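Local atomic coordinates of putative polysaccharide biosynthesis protein with aminopeptidase-like domain (Clostridium acetobutylicum, PDB entry 3K9T), a protein that probably takes part in making modified polysaccharides and binds one zinc ion per subunit, but is not expected to cleave peptides despite its aminopeptidase-like fold. Residues Y172-L178 and T216-F222; I245-V250 and L309-S313; I45-I49 and T205-K209; E3-I9 and L347-Y351. One frame throughout, in Å; residues are numbered along the deposited sequence.

Contact 1 (Y172-L178 and T216-F222)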
loop_
_atom_site.group_PDB
_atom_site.type_symbol
_atom_site.label_atom_id
_atom_site.label_comp_id
_atom_site.label_asym_id
_atom_site.label_seq_id
_atom_site.Cartn_x
_atom_site.Cartn_y
_atom_site.Cartn_z
ATOM N N TYR A 172 7.482 -31.399 -25.670
ATOM C CA TYR A 172 8.887 -31.238 -26.030
ATOM C C TYR A 172 9.638 -30.731 -24.804
ATOM O O TYR A 172 9.183 -29.795 -24.140
ATOM C CB TYR A 172 9.032 -30.267 -27.184
ATOM C CG TYR A 172 10.461 -29.970 -27.570
ATOM C CD1 TYR A 172 11.389 -30.995 -27.757
ATOM C CD2 TYR A 172 10.877 -28.659 -27.794
ATOM C CE1 TYR A 172 12.681 -30.711 -28.113
ATOM C CE2 TYR A 172 12.172 -28.370 -28.164
ATOM C CZ TYR A 172 13.064 -29.395 -28.321
ATOM O OH TYR A 172 14.340 -29.089 -28.690
ATOM N N TYR A 173 10.751 -31.382 -24.489
ATOM C CA TYR A 173 11.565 -31.063 -23.310
ATOM C C TYR A 173 12.999 -30.724 -23.686
ATOM O O TYR A 173 13.627 -31.479 -24.378
ATOM C CB TYR A 173 11.615 -32.260 -22.390
ATOM C CG TYR A 173 12.406 -32.037 -21.140
ATOM C CD1 TYR A 173 11.922 -31.209 -20.135
ATOM C CD2 TYR A 173 13.641 -32.649 -20.952
ATOM C CE1 TYR A 173 12.629 -31.004 -18.994
ATOM C CE2 TYR A 173 14.372 -32.440 -19.788
ATOM C CZ TYR A 173 13.858 -31.624 -18.830
ATOM O OH TYR A 173 14.556 -31.413 -17.685
ATOM N N ILE A 174 13.484 -29.574 -23.242
ATOM C CA ILE A 174 14.860 -29.157 -23.407
ATOM C C ILE A 174 15.501 -29.240 -22.023
ATOM O O ILE A 174 15.026 -28.595 -21.069
ATOM C CB ILE A 174 14.960 -27.706 -23.897
ATOM C CG1 ILE A 174 14.303 -27.546 -25.262
ATOM C CG2 ILE A 174 16.408 -27.238 -23.964
ATOM C CD1 ILE A 174 14.250 -26.098 -25.742
ATOM N N ARG A 175 16.547 -30.060 -21.915
ATOM C CA ARG A 175 17.341 -30.178 -20.677
ATOM C C ARG A 175 18.336 -29.012 -20.530
ATOM O O ARG A 175 19.171 -28.762 -21.407
ATOM C CB ARG A 175 18.115 -31.520 -20.642
ATOM C CG ARG A 175 18.833 -31.838 -19.328
ATOM C CD ARG A 175 17.982 -31.375 -18.099
ATOM N NE ARG A 175 18.284 -32.091 -16.858
ATOM C CZ ARG A 175 19.152 -31.698 -15.927
ATOM N NH1 ARG A 175 19.835 -30.567 -16.055
ATOM N NH2 ARG A 175 19.346 -32.454 -14.852
ATOM N N GLY A 176 18.244 -28.302 -19.420
ATOM C CA GLY A 176 19.186 -27.226 -19.133
ATOM C C GLY A 176 20.271 -27.687 -18.178
ATOM O O GLY A 176 20.361 -28.868 -17.864
ATOM N N GLU A 177 21.106 -26.761 -17.724
ATOM C CA GLU A 177 22.118 -27.094 -16.731
ATOM C C GLU A 177 21.436 -27.623 -15.512
ATOM O O GLU A 177 21.959 -28.525 -14.890
ATOM C CB GLU A 177 22.978 -25.883 -16.318
ATOM C CG GLU A 177 23.856 -25.316 -17.436
ATOM C CD GLU A 177 24.644 -26.406 -18.171
ATOM O OE1 GLU A 177 25.541 -27.024 -17.531
ATOM O OE2 GLU A 177 24.361 -26.646 -19.382
ATOM N N LEU A 178 20.264 -27.062 -15.190
ATOM C CA LEU A 178 19.491 -27.435 -14.026
ATOM C C LEU A 178 18.199 -28.119 -14.374
ATOM O O LEU A 178 17.629 -27.857 -15.422
ATOM C CB LEU A 178 19.146 -26.182 -13.233
ATOM C CG LEU A 178 20.284 -25.307 -12.702
ATOM C CD1 LEU A 178 19.628 -24.254 -11.856
ATOM C CD2 LEU A 178 21.362 -26.085 -11.864
ATOM N N THR A 216 20.834 -23.311 -22.167
ATOM C CA THR A 216 20.045 -22.671 -21.101
ATOM C C THR A 216 20.378 -23.194 -19.716
ATOM O O THR A 216 20.810 -24.327 -19.577
ATOM C CB THR A 216 18.509 -22.849 -21.331
ATOM O OG1 THR A 216 18.163 -24.247 -21.284
ATOM C CG2 THR A 216 18.100 -22.264 -22.660
ATOM N N LYS A 217 20.185 -22.338 -18.706
ATOM C CA LYS A 217 20.390 -22.687 -17.286
ATOM C C LYS A 217 19.231 -23.566 -16.857
ATOM O O LYS A 217 19.410 -24.634 -16.259
ATOM C CB LYS A 217 20.441 -21.413 -16.409
ATOM C CG LYS A 217 20.508 -21.587 -14.854
ATOM C CD LYS A 217 20.542 -20.183 -14.144
ATOM C CE LYS A 217 19.944 -20.174 -12.708
ATOM N NZ LYS A 217 20.409 -19.019 -11.848
ATOM N N TYR A 218 18.040 -23.095 -17.171
ATOM C CA TYR A 218 16.846 -23.836 -16.857
ATOM C C TYR A 218 16.464 -24.853 -17.945
ATOM O O TYR A 218 16.910 -24.770 -19.094
ATOM C CB TYR A 218 15.674 -22.897 -16.607
ATOM C CG TYR A 218 15.801 -22.060 -15.366
ATOM C CD1 TYR A 218 15.575 -22.602 -14.114
ATOM C CD2 TYR A 218 16.119 -20.717 -15.446
ATOM C CE1 TYR A 218 15.677 -21.827 -12.972
ATOM C CE2 TYR A 218 16.227 -19.949 -14.321
ATOM C CZ TYR A 218 15.992 -20.496 -13.088
ATOM O OH TYR A 218 16.080 -19.693 -11.986
ATOM N N SER A 219 15.675 -25.832 -17.517
ATOM C CA SER A 219 15.065 -26.798 -18.390
ATOM C C SER A 219 13.745 -26.187 -18.786
ATOM O O SER A 219 13.189 -25.395 -18.034
ATOM C CB SER A 219 14.854 -28.134 -17.690
ATOM O OG SER A 219 16.095 -28.798 -17.507
ATOM N N TYR A 220 13.289 -26.519 -19.993
ATOM C CA TYR A 220 12.072 -25.980 -20.542
ATOM C C TYR A 220 11.204 -27.101 -21.078
ATOM O O TYR A 220 11.696 -27.967 -21.775
ATOM C CB TYR A 220 12.403 -24.974 -21.652
ATOM C CG TYR A 220 12.991 -23.710 -21.125
ATOM C CD1 TYR A 220 14.342 -23.657 -20.766
ATOM C CD2 TYR A 220 12.202 -22.553 -20.971
ATOM C CE1 TYR A 220 14.895 -22.500 -20.266
ATOM C CE2 TYR A 220 12.750 -21.365 -20.471
ATOM C CZ TYR A 220 14.101 -21.359 -20.095
ATOM O OH TYR A 220 14.684 -20.221 -19.595
ATOM N N ARG A 221 9.920 -27.076 -20.736
ATOM C CA ARG A 221 8.965 -28.047 -21.227
ATOM C C ARG A 221 7.851 -27.342 -21.937
ATOM O O ARG A 221 7.301 -26.371 -21.432
ATOM C CB ARG A 221 8.382 -28.834 -20.092
ATOM C CG ARG A 221 7.460 -29.990 -20.510
ATOM C CD ARG A 221 6.891 -30.723 -19.265
ATOM N NE ARG A 221 7.978 -31.156 -18.388
ATOM C CZ ARG A 221 8.770 -32.211 -18.617
ATOM N NH1 ARG A 221 8.584 -32.980 -19.673
ATOM N NH2 ARG A 221 9.754 -32.519 -17.770
ATOM N N PHE A 222 7.488 -27.850 -23.111
ATOM C CA PHE A 222 6.447 -27.227 -23.897
ATOM C C PHE A 222 5.332 -28.237 -24.078
ATOM O O PHE A 222 5.550 -29.265 -24.675
ATOM C CB PHE A 222 6.993 -26.833 -25.239
ATOM C CG PHE A 222 8.162 -25.943 -25.183
ATOM C CD1 PHE A 222 9.429 -26.459 -24.942
ATOM C CD2 PHE A 222 8.021 -24.587 -25.431
ATOM C CE1 PHE A 222 10.558 -25.625 -24.908
ATOM C CE2 PHE A 222 9.132 -23.746 -25.403
ATOM C CZ PHE A 222 10.411 -24.268 -25.132
HETATM O O HOH W 1 19.475 -25.791 -22.983
HETATM O O HOH W 2 22.147 -26.328 -21.116
#
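Strands 172-174 and 219-222 run antiparallel with their axes 4.7 Å apart. Tyr172 and Phe222, then Ile174 and Tyr220, form hydrogen-bonded pairs, with Tyr173 and Arg221 as the non-hydrogen-bonded pair between them. Beyond Ile174 the Ser219 side chain takes over: OG lies beside its own backbone N (chi1 -72°), where it accepts from Gly176 N at 2.9 Å along an almost straight N-H (177°) and donates to Leu178 O at 2.8 Å, pinning the turn after the strand. On the face of Tyr173 and Arg221, the guanidinium lies nearly parallel to the tyrosine ring, and Tyr173 CD1 sits over one of its faces, 3.5 Å from Arg221 NH2; Glu181 and Glu171 hold the arginine by salt bridges. On the other face, the Tyr172 and Phe222 rings lie side by side, barely overlapping, and Ile174 CD1 reaches the Phe222 ring edge, 3.8 Å from CE1. Helix 194-211 packs on Phe222 and helix 336-355 on Tyr220 in this mixed sheet of the aminopeptidase-like domain; strand 181-187 lies beyond 219-225.

Contact 2 (I245-V250 and L309-S313). Unlike the reference sequence in segment 309-313: Ser310 (reference Pro).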
loop_
_atom_site.group_PDB
_atom_site.type_symbol
_atom_site.label_atom_id
_atom_site.label_comp_id
_atom_site.label_asym_id
_atom_site.label_seq_id
_atom_site.Cartn_x
_atom_site.Cartn_y
_atom_site.Cartn_z
ATOM N N ILE A 245 8.964 -27.665 -11.427
ATOM C CA ILE A 245 8.433 -26.553 -12.230
ATOM C C ILE A 245 8.438 -25.252 -11.414
ATOM O O ILE A 245 7.642 -25.047 -10.504
ATOM C CB ILE A 245 7.056 -26.882 -12.785
ATOM C CG1 ILE A 245 7.171 -28.132 -13.671
ATOM C CG2 ILE A 245 6.503 -25.683 -13.545
ATOM C CD1 ILE A 245 5.839 -28.835 -13.910
ATOM N N LYS A 246 9.384 -24.380 -11.741
ATOM C CA LYS A 246 9.639 -23.183 -10.951
ATOM C C LYS A 246 8.618 -22.132 -11.334
ATOM O O LYS A 246 8.181 -21.386 -10.509
ATOM C CB LYS A 246 11.069 -22.667 -11.208
ATOM C CG LYS A 246 11.790 -21.996 -10.008
ATOM C CD LYS A 246 12.774 -20.812 -10.438
ATOM C CE LYS A 246 14.156 -20.696 -9.698
ATOM N NZ LYS A 246 14.225 -21.030 -8.244
HETATM N N MSE A 247 8.248 -22.097 -12.603
HETATM C CA MSE A 247 7.337 -21.107 -13.124
HETATM C C MSE A 247 6.770 -21.551 -14.485
HETATM O O MSE A 247 7.229 -22.507 -15.093
HETATM C CB MSE A 247 8.011 -19.726 -13.188
HETATM C CG MSE A 247 9.309 -19.589 -13.990
HETATM SE SE MSE A 247 10.147 -17.854 -13.652
HETATM C CE MSE A 247 11.774 -18.309 -12.695
ATOM N N GLY A 248 5.723 -20.884 -14.938
ATOM C CA GLY A 248 5.118 -21.257 -16.201
ATOM C C GLY A 248 4.235 -20.186 -16.787
ATOM O O GLY A 248 3.827 -19.285 -16.086
ATOM N N LEU A 249 3.958 -20.302 -18.083
ATOM C CA LEU A 249 3.084 -19.386 -18.789
ATOM C C LEU A 249 2.176 -20.164 -19.736
ATOM O O LEU A 249 2.652 -21.051 -20.416
ATOM C CB LEU A 249 3.915 -18.370 -19.606
ATOM C CG LEU A 249 4.635 -17.219 -18.903
ATOM C CD1 LEU A 249 5.534 -16.495 -19.880
ATOM C CD2 LEU A 249 3.635 -16.271 -18.264
ATOM N N VAL A 250 0.884 -19.837 -19.774
ATOM C CA VAL A 250 -0.030 -20.398 -20.749
ATOM C C VAL A 250 -0.156 -19.349 -21.899
ATOM O O VAL A 250 -0.522 -18.186 -21.686
ATOM C CB VAL A 250 -1.410 -20.686 -20.145
ATOM C CG1 VAL A 250 -2.379 -21.107 -21.238
ATOM C CG2 VAL A 250 -1.351 -21.731 -18.992
ATOM N N LEU A 309 1.199 -24.498 -8.715
ATOM C CA LEU A 309 2.384 -23.992 -9.405
ATOM C C LEU A 309 2.196 -22.509 -9.744
ATOM O O LEU A 309 1.076 -22.022 -9.676
ATOM C CB LEU A 309 2.621 -24.761 -10.698
ATOM C CG LEU A 309 2.708 -26.273 -10.619
ATOM C CD1 LEU A 309 2.589 -26.841 -12.061
ATOM C CD2 LEU A 309 4.011 -26.666 -9.909
ATOM N N SER A 310 3.289 -21.815 -10.103
ATOM C CA SER A 310 3.214 -20.417 -10.473
ATOM C C SER A 310 3.124 -20.298 -11.970
ATOM O O SER A 310 4.135 -20.225 -12.654
ATOM C CB SER A 310 4.434 -19.625 -9.968
ATOM O OG SER A 310 4.712 -20.040 -8.668
ATOM N N VAL A 311 1.910 -20.269 -12.468
ATOM C CA VAL A 311 1.681 -20.160 -13.897
ATOM C C VAL A 311 0.788 -18.933 -14.193
ATOM O O VAL A 311 -0.329 -18.798 -13.669
ATOM C CB VAL A 311 1.052 -21.475 -14.452
ATOM C CG1 VAL A 311 0.711 -21.338 -15.945
ATOM C CG2 VAL A 311 1.966 -22.613 -14.178
ATOM N N GLY A 312 1.312 -18.028 -15.006
ATOM C CA GLY A 312 0.507 -16.916 -15.527
ATOM C C GLY A 312 0.189 -17.117 -16.998
ATOM O O GLY A 312 0.340 -18.208 -17.514
ATOM N N SER A 313 -0.247 -16.044 -17.667
ATOM C CA SER A 313 -0.690 -16.107 -19.049
ATOM C C SER A 313 -0.408 -14.775 -19.696
ATOM O O SER A 313 -0.899 -13.738 -19.255
ATOM C CB SER A 313 -2.168 -16.464 -19.111
ATOM O OG SER A 313 -2.617 -16.713 -20.440
HETATM O O HOH W 3 5.672 -23.261 -9.658
#
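Strands 245-250 and 311-313 run parallel, their axes 4.4 Å apart at closest and inclined by 29°, with Gly248 opposite Val311 and Leu249 opposite Gly312. Gly248 O accepts from Gly312 N at 3.0 Å, and Gly312 O in turn takes Val250 N at 2.8 Å; the bond from Gly248 N to Ser310 O is weak and bent at the hydrogen. Toward the start of the pair a water replaces direct bonding: it donates to Ile245 O and accepts from Ser310 N, both at 2.8 Å. These are neighbouring central strands of the mixed sheet in the aminopeptidase-like domain, with strand 181-187 on the other side of 245-250. Val250 CG2 touches Val311 CG1 at 3.7 Å; this CG1 branch stands anti to the Val311 backbone N (chi1 176°), which brings it against its partner. Leu249 sends CD2 over the backbone of Gly312, 3.8 Å from its C, and packs on Ile272 of helix 271-282. Farther along, Ser313 OG donates to Val250 O at 2.8 Å from outside the carbonyl plane, tilted by 30°. The Val250 side chain is about 11 Å from the bound zinc and is also flanked by Ser297 and Glu299.

Contact 3 (I45-I49 and T205-K209)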
loop_
_atom_site.group_PDB
_atom_site.type_symbol
_atom_site.label_atom_id
_atom_site.label_comp_id
_atom_site.label_asym_id
_atom_site.label_seq_id
_atom_site.Cartn_x
_atom_site.Cartn_y
_atom_site.Cartn_z
ATOM N N ILE A 45 3.340 -29.478 -36.507
ATOM C CA ILE A 45 4.241 -28.958 -35.489
ATOM C C ILE A 45 5.606 -29.659 -35.569
ATOM O O ILE A 45 6.647 -29.004 -35.412
ATOM C CB ILE A 45 3.669 -29.067 -34.037
ATOM C CG1 ILE A 45 2.445 -28.158 -33.880
ATOM C CG2 ILE A 45 4.770 -28.653 -33.009
ATOM C CD1 ILE A 45 1.461 -28.513 -32.695
ATOM N N ARG A 46 5.605 -30.970 -35.852
ATOM C CA ARG A 46 6.847 -31.746 -35.860
ATOM C C ARG A 46 7.665 -31.486 -37.097
ATOM O O ARG A 46 8.736 -32.012 -37.219
ATOM C CB ARG A 46 6.600 -33.246 -35.637
ATOM C CG ARG A 46 6.443 -33.575 -34.117
ATOM C CD ARG A 46 6.096 -34.993 -33.851
ATOM N NE ARG A 46 4.845 -35.331 -34.506
ATOM C CZ ARG A 46 4.386 -36.567 -34.692
ATOM N NH1 ARG A 46 5.070 -37.655 -34.274
ATOM N NH2 ARG A 46 3.223 -36.708 -35.306
ATOM N N LYS A 47 7.149 -30.680 -38.027
ATOM C CA LYS A 47 7.969 -30.156 -39.105
ATOM C C LYS A 47 8.847 -29.007 -38.602
ATOM O O LYS A 47 9.788 -28.617 -39.270
ATOM C CB LYS A 47 7.138 -29.677 -40.286
ATOM C CG LYS A 47 6.455 -30.790 -41.032
ATOM C CD LYS A 47 5.971 -30.322 -42.371
ATOM C CE LYS A 47 4.707 -29.537 -42.277
ATOM N NZ LYS A 47 4.346 -29.040 -43.605
ATOM N N HIS A 48 8.570 -28.503 -37.412
ATOM C CA HIS A 48 9.342 -27.418 -36.827
ATOM C C HIS A 48 10.156 -27.824 -35.598
ATOM O O HIS A 48 11.296 -27.367 -35.422
ATOM C CB HIS A 48 8.395 -26.272 -36.443
ATOM C CG HIS A 48 7.707 -25.657 -37.615
ATOM N ND1 HIS A 48 8.189 -24.536 -38.248
ATOM C CD2 HIS A 48 6.586 -26.020 -38.288
ATOM C CE1 HIS A 48 7.386 -24.222 -39.251
ATOM N NE2 HIS A 48 6.402 -25.103 -39.294
ATOM N N ILE A 49 9.555 -28.614 -34.715
ATOM C CA ILE A 49 10.236 -29.055 -33.501
ATOM C C ILE A 49 9.958 -30.551 -33.247
ATOM O O ILE A 49 8.962 -31.104 -33.728
ATOM C CB ILE A 49 9.806 -28.215 -32.228
ATOM C CG1 ILE A 49 8.310 -28.367 -31.930
ATOM C CG2 ILE A 49 10.148 -26.753 -32.404
ATOM C CD1 ILE A 49 7.855 -27.934 -30.522
ATOM N N THR A 205 5.607 -22.905 -30.611
ATOM C CA THR A 205 6.422 -23.688 -31.529
ATOM C C THR A 205 7.731 -22.954 -31.841
ATOM O O THR A 205 8.833 -23.521 -31.698
ATOM C CB THR A 205 5.641 -24.080 -32.781
ATOM O OG1 THR A 205 4.584 -24.955 -32.365
ATOM C CG2 THR A 205 6.545 -24.822 -33.815
ATOM N N PHE A 206 7.608 -21.678 -32.182
ATOM C CA PHE A 206 8.775 -20.868 -32.499
ATOM C C PHE A 206 9.652 -20.497 -31.295
ATOM O O PHE A 206 10.848 -20.333 -31.442
ATOM C CB PHE A 206 8.384 -19.663 -33.359
ATOM C CG PHE A 206 8.271 -20.014 -34.820
ATOM C CD1 PHE A 206 7.152 -20.670 -35.305
ATOM C CD2 PHE A 206 9.315 -19.758 -35.688
ATOM C CE1 PHE A 206 7.062 -21.031 -36.637
ATOM C CE2 PHE A 206 9.231 -20.106 -37.022
ATOM C CZ PHE A 206 8.102 -20.732 -37.505
ATOM N N ILE A 207 9.067 -20.389 -30.111
ATOM C CA ILE A 207 9.868 -20.179 -28.923
ATOM C C ILE A 207 10.707 -21.431 -28.725
ATOM O O ILE A 207 11.905 -21.316 -28.577
ATOM C CB ILE A 207 9.035 -19.866 -27.677
ATOM C CG1 ILE A 207 8.428 -18.471 -27.841
ATOM C CG2 ILE A 207 9.920 -19.933 -26.397
ATOM C CD1 ILE A 207 7.230 -18.280 -26.988
ATOM N N ALA A 208 10.072 -22.604 -28.766
ATOM C CA ALA A 208 10.779 -23.904 -28.648
ATOM C C ALA A 208 11.901 -24.001 -29.698
ATOM O O ALA A 208 13.035 -24.365 -29.384
ATOM C CB ALA A 208 9.806 -25.077 -28.780
ATOM N N LYS A 209 11.579 -23.593 -30.920
ATOM C CA LYS A 209 12.524 -23.657 -32.018
ATOM C C LYS A 209 13.777 -22.798 -31.745
ATOM O O LYS A 209 14.892 -23.227 -32.039
ATOM C CB LYS A 209 11.824 -23.232 -33.303
ATOM C CG LYS A 209 12.606 -23.552 -34.528
ATOM C CD LYS A 209 12.089 -22.858 -35.789
ATOM C CE LYS A 209 10.777 -23.381 -36.274
ATOM N NZ LYS A 209 10.720 -23.250 -37.790
#
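Lys209 NZ donates to His48 ND1 at 2.9 Å, arriving at the edge of the imidazole and close to its plane; ND1 is the acceptor, and the ring proton is then probably on NE2. The lysine gets there by bending late: its chain is extended through chi2, then bent at chi3 (-70°) and again at chi4, which lays CE beside the histidine, 3.5 Å from ND1, and over one face of the Phe206 ring. That ring meets His48 obliquely, with CZ 3.9 Å from ND1. At the base of the side chain, His48 CB lies 3.5 Å from Thr205 CG2. Thr205 OG1 faces Ile45 CG2 but bonds back to Val201 O in its own helix. Ile49 brings CG2 to Thr205 O at 3.6 Å and CD1 to Ala208 CB at 3.9 Å, packing along the helix side formed by Thr205, Ala208 and Lys209. The loop between helix 36-45 and strand 52-57 is thus laid against helix 194-211; Phe224 of strand 219-225 touches Ile45, Ile49 and Thr205, while helix 12-26 packs on Phe206.

Contact 4 (E3-I9 and L347-Y351)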
loop_
_atom_site.group_PDB
_atom_site.type_symbol
_atom_site.label_atom_id
_atom_site.label_comp_id
_atom_site.label_asym_id
_atom_site.label_seq_id
_atom_site.Cartn_x
_atom_site.Cartn_y
_atom_site.Cartn_z
ATOM N N GLU A 3 23.117 -14.194 -24.415
ATOM C CA GLU A 3 23.180 -13.043 -25.301
ATOM C C GLU A 3 22.883 -13.490 -26.746
ATOM O O GLU A 3 22.441 -12.688 -27.576
ATOM C CB GLU A 3 24.518 -12.287 -25.185
ATOM C CG GLU A 3 24.742 -11.559 -23.850
ATOM C CD GLU A 3 23.620 -10.565 -23.433
ATOM O OE1 GLU A 3 23.180 -9.766 -24.268
ATOM O OE2 GLU A 3 23.191 -10.560 -22.249
ATOM N N GLU A 4 23.078 -14.776 -27.028
ATOM C CA GLU A 4 22.689 -15.335 -28.323
ATOM C C GLU A 4 21.193 -15.220 -28.657
ATOM O O GLU A 4 20.827 -15.302 -29.821
ATOM C CB GLU A 4 23.141 -16.784 -28.439
ATOM C CG GLU A 4 24.665 -16.915 -28.611
ATOM C CD GLU A 4 25.059 -18.276 -29.116
ATOM O OE1 GLU A 4 24.273 -19.230 -28.901
ATOM O OE2 GLU A 4 26.148 -18.398 -29.731
ATOM N N ILE A 5 20.343 -15.025 -27.652
ATOM C CA ILE A 5 18.932 -14.778 -27.890
ATOM C C ILE A 5 18.718 -13.423 -28.596
ATOM O O ILE A 5 17.697 -13.219 -29.254
ATOM C CB ILE A 5 18.105 -14.808 -26.562
ATOM C CG1 ILE A 5 16.749 -15.490 -26.765
ATOM C CG2 ILE A 5 17.927 -13.426 -26.015
ATOM C CD1 ILE A 5 15.978 -15.770 -25.471
ATOM N N ASN A 6 19.664 -12.496 -28.457
ATOM C CA ASN A 6 19.478 -11.152 -28.997
ATOM C C ASN A 6 19.202 -11.144 -30.504
ATOM O O ASN A 6 18.406 -10.360 -30.975
ATOM C CB ASN A 6 20.672 -10.251 -28.685
ATOM C CG ASN A 6 20.917 -10.053 -27.185
ATOM O OD1 ASN A 6 20.154 -10.492 -26.320
ATOM N ND2 ASN A 6 22.018 -9.393 -26.878
ATOM N N LYS A 7 19.836 -12.035 -31.252
ATOM C CA LYS A 7 19.678 -12.047 -32.701
ATOM C C LYS A 7 18.273 -12.502 -33.049
ATOM O O LYS A 7 17.727 -12.036 -34.049
ATOM C CB LYS A 7 20.762 -12.907 -33.411
ATOM C CG LYS A 7 20.826 -14.369 -32.925
ATOM C CD LYS A 7 22.011 -15.227 -33.486
ATOM C CE LYS A 7 22.336 -16.493 -32.572
ATOM N NZ LYS A 7 23.425 -16.278 -31.513
ATOM N N TYR A 8 17.703 -13.403 -32.236
ATOM C CA TYR A 8 16.332 -13.852 -32.441
ATOM C C TYR A 8 15.338 -12.714 -32.166
ATOM O O TYR A 8 14.372 -12.531 -32.916
ATOM C CB TYR A 8 15.998 -15.068 -31.569
ATOM C CG TYR A 8 16.777 -16.312 -31.957
ATOM C CD1 TYR A 8 16.374 -17.123 -33.009
ATOM C CD2 TYR A 8 17.908 -16.672 -31.270
ATOM C CE1 TYR A 8 17.111 -18.250 -33.364
ATOM C CE2 TYR A 8 18.639 -17.777 -31.612
ATOM C CZ TYR A 8 18.250 -18.560 -32.661
ATOM O OH TYR A 8 19.010 -19.669 -32.957
ATOM N N ILE A 9 15.573 -11.943 -31.102
ATOM C CA ILE A 9 14.716 -10.810 -30.803
ATOM C C ILE A 9 14.856 -9.806 -31.946
ATOM O O ILE A 9 13.850 -9.294 -32.447
ATOM C CB ILE A 9 15.045 -10.160 -29.444
ATOM C CG1 ILE A 9 14.690 -11.119 -28.307
ATOM C CG2 ILE A 9 14.295 -8.872 -29.296
ATOM C CD1 ILE A 9 15.297 -10.759 -26.922
ATOM N N LEU A 347 10.526 -14.018 -25.567
ATOM C CA LEU A 347 11.980 -14.215 -25.536
ATOM C C LEU A 347 12.658 -13.326 -24.469
ATOM O O LEU A 347 13.627 -13.743 -23.812
ATOM C CB LEU A 347 12.592 -13.979 -26.929
ATOM C CG LEU A 347 12.317 -15.042 -28.006
ATOM C CD1 LEU A 347 13.164 -14.782 -29.228
ATOM C CD2 LEU A 347 12.594 -16.451 -27.475
ATOM N N GLU A 348 12.152 -12.104 -24.303
ATOM C CA GLU A 348 12.714 -11.162 -23.317
ATOM C C GLU A 348 12.429 -11.650 -21.905
ATOM O O GLU A 348 13.254 -11.505 -20.982
ATOM C CB GLU A 348 12.125 -9.760 -23.502
ATOM C CG GLU A 348 12.883 -8.657 -22.730
ATOM C CD GLU A 348 14.324 -8.556 -23.144
ATOM O OE1 GLU A 348 14.598 -8.742 -24.351
ATOM O OE2 GLU A 348 15.191 -8.293 -22.275
ATOM N N VAL A 349 11.230 -12.199 -21.734
ATOM C CA VAL A 349 10.883 -12.833 -20.490
ATOM C C VAL A 349 11.889 -13.944 -20.188
ATOM O O VAL A 349 12.419 -13.982 -19.072
ATOM C CB VAL A 349 9.444 -13.330 -20.490
ATOM C CG1 VAL A 349 9.193 -14.315 -19.344
ATOM C CG2 VAL A 349 8.523 -12.137 -20.412
ATOM N N ILE A 350 12.170 -14.796 -21.186
ATOM C CA ILE A 350 13.049 -15.958 -21.022
ATOM C C ILE A 350 14.465 -15.497 -20.762
ATOM O O ILE A 350 15.120 -16.017 -19.866
ATOM C CB ILE A 350 12.977 -16.948 -22.215
ATOM C CG1 ILE A 350 11.623 -17.687 -22.202
ATOM C CG2 ILE A 350 14.127 -17.937 -22.147
ATOM C CD1 ILE A 350 11.262 -18.534 -23.478
ATOM N N TYR A 351 14.923 -14.501 -21.516
ATOM C CA TYR A 351 16.218 -13.866 -21.232
ATOM C C TYR A 351 16.272 -13.393 -19.767
ATOM O O TYR A 351 17.278 -13.576 -19.110
ATOM C CB TYR A 351 16.458 -12.672 -22.169
ATOM C CG TYR A 351 17.719 -11.863 -21.886
ATOM C CD1 TYR A 351 17.753 -10.888 -20.875
ATOM C CD2 TYR A 351 18.867 -12.055 -22.635
ATOM C CE1 TYR A 351 18.902 -10.153 -20.631
ATOM C CE2 TYR A 351 20.033 -11.307 -22.400
ATOM C CZ TYR A 351 20.041 -10.357 -21.406
ATOM O OH TYR A 351 21.185 -9.635 -21.167
#
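Glu3 OE2 accepts a hydrogen bond from Tyr351 OH at a modelled 2.5 Å, too short to be taken at face value; the carboxylate stands almost perpendicular to the phenol (86°) and meets it at the ring edge. Tyr351 CG is anti to the backbone N (chi1 175°), which carries the ring out to Glu3. OE2 also has a salt bridge to Lys420, while Glu3 OE1 takes Asn6 ND2 at 2.9 Å and the hydroxyl of Tyr421. Ile5 faces helix 336-355, CG2 3.8 Å from Tyr351 CD2 and CD1 3.5 Å from Leu347 O. Asn6 OD1 bonds to Arg417, which also makes a cation-pi contact with Tyr351 and a salt bridge to Glu348. Tyr8 CB sits 3.7 Å from Leu347 CD1. Ile9 slides past Leu347, CG1 to CB 3.8 Å, and its side chain crosses that of Glu348 at about a right angle, CD1 against OE1. Segments 5-9 and 347-351 run antiparallel (163°), axes 10.5 Å apart, a helix pair where the winged helix-turn-helix meets the aminopeptidase-like domain.

Contacts 1 and 2 belong to the same mixed sheet, their centres about 14 Å apart, with strand 181-187 lying between strands 219-225 and 245-250. Helix 194-211, which carries the second half of contact 3, precedes strand 219-225 and packs on it, so contacts 1 and 3 touch through Phe222 and Ala208. Contacts 2 and 3, about 20 Å apart between centres, do not touch. Helix 336-355, from contact 4, lies on the same sheet face: Ile350 meets Ile207 and Tyr220, and Val349 meets Leu249. Contact 4 joins segments 338 residues apart, and the other three fall between them; contacts 1 and 3 interleave, and contact 2 follows both. The N-terminal residues are thereby packed on a late helix that touches the sheet.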